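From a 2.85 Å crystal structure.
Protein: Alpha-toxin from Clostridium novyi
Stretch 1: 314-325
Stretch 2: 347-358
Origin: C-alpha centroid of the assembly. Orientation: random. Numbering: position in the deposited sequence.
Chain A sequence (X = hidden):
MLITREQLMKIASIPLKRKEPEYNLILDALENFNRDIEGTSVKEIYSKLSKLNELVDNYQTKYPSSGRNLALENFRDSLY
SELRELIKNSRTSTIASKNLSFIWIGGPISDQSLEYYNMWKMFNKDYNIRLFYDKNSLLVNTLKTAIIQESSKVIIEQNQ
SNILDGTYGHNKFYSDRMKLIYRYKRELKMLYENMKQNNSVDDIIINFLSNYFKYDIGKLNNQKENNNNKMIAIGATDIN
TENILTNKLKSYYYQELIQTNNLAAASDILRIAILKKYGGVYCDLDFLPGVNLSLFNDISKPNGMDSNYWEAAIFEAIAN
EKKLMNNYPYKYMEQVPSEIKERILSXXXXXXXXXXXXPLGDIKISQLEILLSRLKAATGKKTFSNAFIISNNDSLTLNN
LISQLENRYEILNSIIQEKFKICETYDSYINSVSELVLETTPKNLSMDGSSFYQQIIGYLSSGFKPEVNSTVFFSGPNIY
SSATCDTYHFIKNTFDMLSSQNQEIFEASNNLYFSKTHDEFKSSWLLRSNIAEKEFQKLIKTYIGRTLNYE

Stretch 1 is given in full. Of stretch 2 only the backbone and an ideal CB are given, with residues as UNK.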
# COMPACT_ATOMS: atom_id res chain seq x y z
N ILE A 314 9.71 -20.89 14.33
CA ILE A 314 9.64 -22.03 13.40
C ILE A 314 10.56 -21.78 12.22
O ILE A 314 11.40 -22.62 11.89
CB ILE A 314 8.19 -22.28 12.85
CG1 ILE A 314 7.15 -22.45 13.98
CG2 ILE A 314 8.15 -23.45 11.86
CD1 ILE A 314 7.15 -23.80 14.68
N PHE A 315 10.43 -20.62 11.58
CA PHE A 315 11.22 -20.33 10.39
C PHE A 315 12.72 -20.19 10.65
O PHE A 315 13.52 -20.61 9.81
CB PHE A 315 10.72 -19.12 9.62
CG PHE A 315 11.55 -18.82 8.42
CD1 PHE A 315 11.58 -19.70 7.35
CD2 PHE A 315 12.34 -17.68 8.39
CE1 PHE A 315 12.37 -19.44 6.25
CE2 PHE A 315 13.15 -17.42 7.28
CZ PHE A 315 13.16 -18.30 6.21
N GLU A 316 13.09 -19.60 11.78
CA GLU A 316 14.50 -19.53 12.19
C GLU A 316 15.14 -20.92 12.20
O GLU A 316 16.31 -21.09 11.84
CB GLU A 316 14.64 -18.89 13.57
CG GLU A 316 14.09 -17.49 13.66
CD GLU A 316 14.17 -16.91 15.07
OE1 GLU A 316 14.29 -17.68 16.05
OE2 GLU A 316 14.10 -15.67 15.19
N ALA A 317 14.35 -21.92 12.60
CA ALA A 317 14.78 -23.31 12.62
C ALA A 317 15.00 -23.83 11.22
O ALA A 317 16.03 -24.46 10.95
CB ALA A 317 13.76 -24.16 13.34
N ILE A 318 14.05 -23.59 10.33
CA ILE A 318 14.21 -23.98 8.94
C ILE A 318 15.41 -23.28 8.36
O ILE A 318 16.31 -23.93 7.84
CB ILE A 318 12.96 -23.67 8.09
CG1 ILE A 318 11.76 -24.46 8.61
CG2 ILE A 318 13.24 -24.02 6.63
CD1 ILE A 318 10.43 -24.00 8.09
N ALA A 319 15.44 -21.95 8.48
CA ALA A 319 16.51 -21.14 7.89
C ALA A 319 17.87 -21.69 8.29
O ALA A 319 18.73 -21.89 7.43
CB ALA A 319 16.39 -19.68 8.30
N ASN A 320 18.02 -21.97 9.58
CA ASN A 320 19.30 -22.43 10.14
C ASN A 320 19.66 -23.89 9.85
O ASN A 320 20.71 -24.16 9.26
CB ASN A 320 19.36 -22.14 11.64
CG ASN A 320 19.68 -20.69 11.93
OD1 ASN A 320 20.83 -20.27 11.78
ND2 ASN A 320 18.68 -19.91 12.34
N GLU A 321 18.82 -24.83 10.26
CA GLU A 321 19.11 -26.24 10.01
C GLU A 321 19.28 -26.57 8.53
O GLU A 321 20.18 -27.32 8.16
CB GLU A 321 18.03 -27.15 10.63
CG GLU A 321 18.10 -27.25 12.16
CD GLU A 321 19.49 -27.63 12.66
OE1 GLU A 321 19.90 -28.80 12.43
OE2 GLU A 321 20.16 -26.77 13.29
N LYS A 322 18.42 -25.98 7.70
CA LYS A 322 18.43 -26.22 6.26
C LYS A 322 19.39 -25.28 5.54
O LYS A 322 19.49 -25.31 4.30
CB LYS A 322 17.02 -26.10 5.69
CG LYS A 322 16.09 -27.21 6.16
CD LYS A 322 16.51 -28.57 5.61
CE LYS A 322 15.55 -29.65 6.06
NZ LYS A 322 15.72 -30.91 5.29
N LYS A 323 20.09 -24.46 6.33
CA LYS A 323 21.13 -23.55 5.85
C LYS A 323 20.67 -22.71 4.65
O LYS A 323 21.25 -22.75 3.58
CB LYS A 323 22.45 -24.31 5.57
CG LYS A 323 23.17 -24.80 6.85
CD LYS A 323 24.52 -25.50 6.54
CE LYS A 323 24.33 -26.94 6.03
NZ LYS A 323 25.60 -27.57 5.60
N LEU A 324 19.61 -21.94 4.88
CA LEU A 324 19.00 -21.11 3.85
C LEU A 324 19.49 -19.66 3.85
O LEU A 324 19.29 -18.94 2.89
CB LEU A 324 17.48 -21.14 4.00
CG LEU A 324 16.80 -22.48 3.75
CD1 LEU A 324 15.31 -22.29 3.75
CD2 LEU A 324 17.27 -23.07 2.44
N MET A 325 20.11 -19.24 4.94
CA MET A 325 20.53 -17.86 5.14
C MET A 325 21.69 -17.84 6.11
O MET A 325 21.70 -18.58 7.09
CB MET A 325 19.38 -17.06 5.74
CG MET A 325 18.50 -16.32 4.76
SD MET A 325 16.85 -16.12 5.44
CE MET A 325 16.49 -14.45 4.97
N UNK A 347 12.43 -32.00 13.89
CA UNK A 347 11.33 -32.05 12.94
C UNK A 347 11.75 -31.47 11.60
O UNK A 347 11.40 -32.01 10.55
CB UNK A 347 10.11 -31.30 13.49
N UNK A 348 12.49 -30.37 11.65
CA UNK A 348 13.06 -29.74 10.47
C UNK A 348 13.99 -30.70 9.72
O UNK A 348 13.84 -30.89 8.52
CB UNK A 348 13.82 -28.47 10.87
N UNK A 349 14.94 -31.30 10.43
CA UNK A 349 15.96 -32.13 9.77
C UNK A 349 15.42 -33.44 9.18
O UNK A 349 16.06 -34.04 8.32
CB UNK A 349 17.07 -32.46 10.77
N UNK A 350 14.25 -33.87 9.64
CA UNK A 350 13.62 -35.09 9.12
C UNK A 350 12.58 -34.87 8.02
O UNK A 350 11.98 -35.82 7.51
CB UNK A 350 12.95 -35.84 10.28
N UNK A 351 12.38 -33.60 7.64
CA UNK A 351 11.51 -33.25 6.53
C UNK A 351 12.30 -32.68 5.36
O UNK A 351 13.32 -32.04 5.57
CB UNK A 351 10.45 -32.25 6.99
N UNK A 352 11.82 -32.93 4.15
CA UNK A 352 12.44 -32.39 2.93
C UNK A 352 12.30 -30.87 2.87
O UNK A 352 11.34 -30.31 3.42
CB UNK A 352 11.81 -33.02 1.69
N UNK A 353 13.25 -30.22 2.21
CA UNK A 353 13.29 -28.76 2.10
C UNK A 353 12.11 -28.16 1.31
O UNK A 353 11.60 -27.10 1.66
CB UNK A 353 14.60 -28.34 1.44
N UNK A 354 11.68 -28.87 0.27
CA UNK A 354 10.58 -28.43 -0.59
C UNK A 354 9.23 -28.80 0.00
O UNK A 354 8.18 -28.44 -0.51
CB UNK A 354 10.72 -29.04 -1.99
N UNK A 355 9.29 -29.51 1.11
CA UNK A 355 8.11 -29.85 1.86
C UNK A 355 7.86 -28.72 2.87
O UNK A 355 6.72 -28.50 3.31
CB UNK A 355 8.27 -31.21 2.55
N UNK A 356 8.92 -27.98 3.21
CA UNK A 356 8.86 -26.94 4.24
C UNK A 356 8.56 -25.56 3.68
O UNK A 356 7.75 -24.83 4.23
CB UNK A 356 10.18 -26.89 5.01
N UNK A 357 9.25 -25.21 2.59
CA UNK A 357 9.07 -23.92 1.93
C UNK A 357 8.27 -24.14 0.66
O UNK A 357 8.58 -25.01 -0.14
CB UNK A 357 10.41 -23.26 1.62
N UNK A 358 7.23 -23.33 0.48
CA UNK A 358 6.33 -23.46 -0.66
C UNK A 358 6.75 -22.56 -1.84
O UNK A 358 7.13 -21.41 -1.63
CB UNK A 358 4.90 -23.12 -0.23

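Position 347 lies in a helical segment (phi/psi -67/-42), and its ideal CB has no stretch 1 atom within 5.5 Å. Stretch 1 therefore sets no preference here; the residue is F347, whose ring stays well clear of the other stretch.

Position 348 is the reverse case. Its CA-to-CB bond points toward stretch 1, and the ideal CB sits 4.4 Å from E321 CB, 4.6 Å from A317 O and 4.9 Å from I318 CA. With the helix backbone so close, and its CA 6.1 Å from I318 CA, a compact apolar side chain suits best: alanine, valine, perhaps isoleucine. It is V348, chi1 171° (t). CG1 lies 3.7 Å from E321 CB and 4.0 Å from I318 CA, while CG2 lies 3.9 Å from A317 CB, so the two methyls spread along the helix surface.

At 349 the bond points sideways, but the ideal CB is 4.9 Å from the carboxylate atom E321 OE1. A long basic residue, arginine or lysine, could exploit that charge; a small polar one would leave it unanswered. The residue is R349, whose end comes nearer than its CB direction suggests: NH1 forms a salt bridge with E321 OE1 at 2.9 Å, the oxygen lying near the guanidinium plane, at its edge.

Position 350 points away into space free of stretch 1, where many polar residues would serve; it is N350.

The extended angles at 351 (-112/147) carry the chain out of the preceding turn. The ideal CB again has no close neighbour in stretch 1, so the side chain is loosely specified, but the backbone matters: K322 NZ donates a hydrogen bond to the carbonyl O of 351 at 2.7 Å. Any residue could supply that oxygen. It is H351, whose imidazole end leads away.

Position 352 also points away, with phi/psi -67/151 just before a helical turn. This N-cap site favours aspartate, asparagine, serine or threonine. D352 fills it, its OD1 accepting from the backbone N of 354 at 3.0 Å.

Position 353 turns toward stretch 1, its ideal CB 4.6 Å from K322 CD, with the L324 side chain also within reach. A branched or long aliphatic residue, leucine, isoleucine or methionine, would suit. In I353, CD1 reaches both K322 CB and L324 CD2, each at 3.7 Å.

Positions 354 and 355 are out of reach of stretch 1, which leaves their choice open; they are N354 and D355.

At 356 the ideal CB is 4.2 Å from I318 CD1, calling for an aliphatic group such as leucine, valine or methionine. L356 places CD2 4.0 Å from I318 CD1 and CD1 3.8 Å from K322 CE, packing against the lysine's aliphatic portion.

Position 357 points toward stretch 1 with more room, 5.4 Å from ideal CB to L324 CD1, so a longer apolar chain is needed. In I357, CD1 lies 3.9 Å from I318 CG2 and 4.0 Å from F315 CE1, at the ring edge.

Position 358 is out of reach; it is L358.

Stretch 2 (347-358) FVRNHDINDLIL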
# COMPACT_ATOMS: atom_id res chain seq x y z
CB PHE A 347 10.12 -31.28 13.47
CG PHE A 347 8.84 -31.66 12.79
CD1 PHE A 347 8.04 -32.67 13.32
CD2 PHE A 347 8.45 -31.03 11.61
CE1 PHE A 347 6.85 -33.05 12.70
CE2 PHE A 347 7.27 -31.39 10.97
CZ PHE A 347 6.46 -32.41 11.51
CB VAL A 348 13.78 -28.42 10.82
CG1 VAL A 348 14.57 -27.88 9.63
CG2 VAL A 348 12.78 -27.38 11.31
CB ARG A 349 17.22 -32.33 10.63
CG ARG A 349 17.02 -33.08 11.93
CD ARG A 349 18.37 -33.46 12.58
NE ARG A 349 18.34 -33.27 14.03
CZ ARG A 349 18.73 -32.16 14.64
NH1 ARG A 349 19.21 -31.14 13.94
NH2 ARG A 349 18.65 -32.06 15.96
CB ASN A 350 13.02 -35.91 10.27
CG ASN A 350 14.09 -36.57 11.13
OD1 ASN A 350 14.07 -36.46 12.36
ND2 ASN A 350 15.04 -37.25 10.49
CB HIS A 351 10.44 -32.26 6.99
CG HIS A 351 9.28 -32.90 7.69
ND1 HIS A 351 8.00 -32.87 7.19
CD2 HIS A 351 9.22 -33.60 8.85
CE1 HIS A 351 7.19 -33.52 8.02
NE2 HIS A 351 7.91 -33.98 9.03
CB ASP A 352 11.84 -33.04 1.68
CG ASP A 352 12.67 -32.80 0.42
OD1 ASP A 352 12.53 -31.73 -0.23
OD2 ASP A 352 13.48 -33.69 0.06
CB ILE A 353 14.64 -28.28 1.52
CG1 ILE A 353 14.97 -26.87 2.00
CG2 ILE A 353 14.69 -28.42 -0.01
CD1 ILE A 353 16.48 -26.62 2.08
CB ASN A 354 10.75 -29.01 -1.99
CG ASN A 354 12.02 -28.53 -2.67
OD1 ASN A 354 12.25 -27.32 -2.80
ND2 ASN A 354 12.85 -29.47 -3.09
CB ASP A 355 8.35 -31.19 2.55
CG ASP A 355 7.08 -31.81 3.09
OD1 ASP A 355 6.02 -31.14 3.09
OD2 ASP A 355 7.16 -32.99 3.53
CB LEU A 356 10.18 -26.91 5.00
CG LEU A 356 10.47 -28.08 5.94
CD1 LEU A 356 11.97 -28.24 6.12
CD2 LEU A 356 9.77 -27.87 7.26
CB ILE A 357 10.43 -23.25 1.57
CG1 ILE A 357 11.37 -23.17 2.78
CG2 ILE A 357 10.21 -21.87 0.96
CD1 ILE A 357 10.84 -22.40 3.97
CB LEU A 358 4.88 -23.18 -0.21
CG LEU A 358 4.09 -24.35 0.41
CD1 LEU A 358 4.75 -24.94 1.64
CD2 LEU A 358 2.68 -23.93 0.77
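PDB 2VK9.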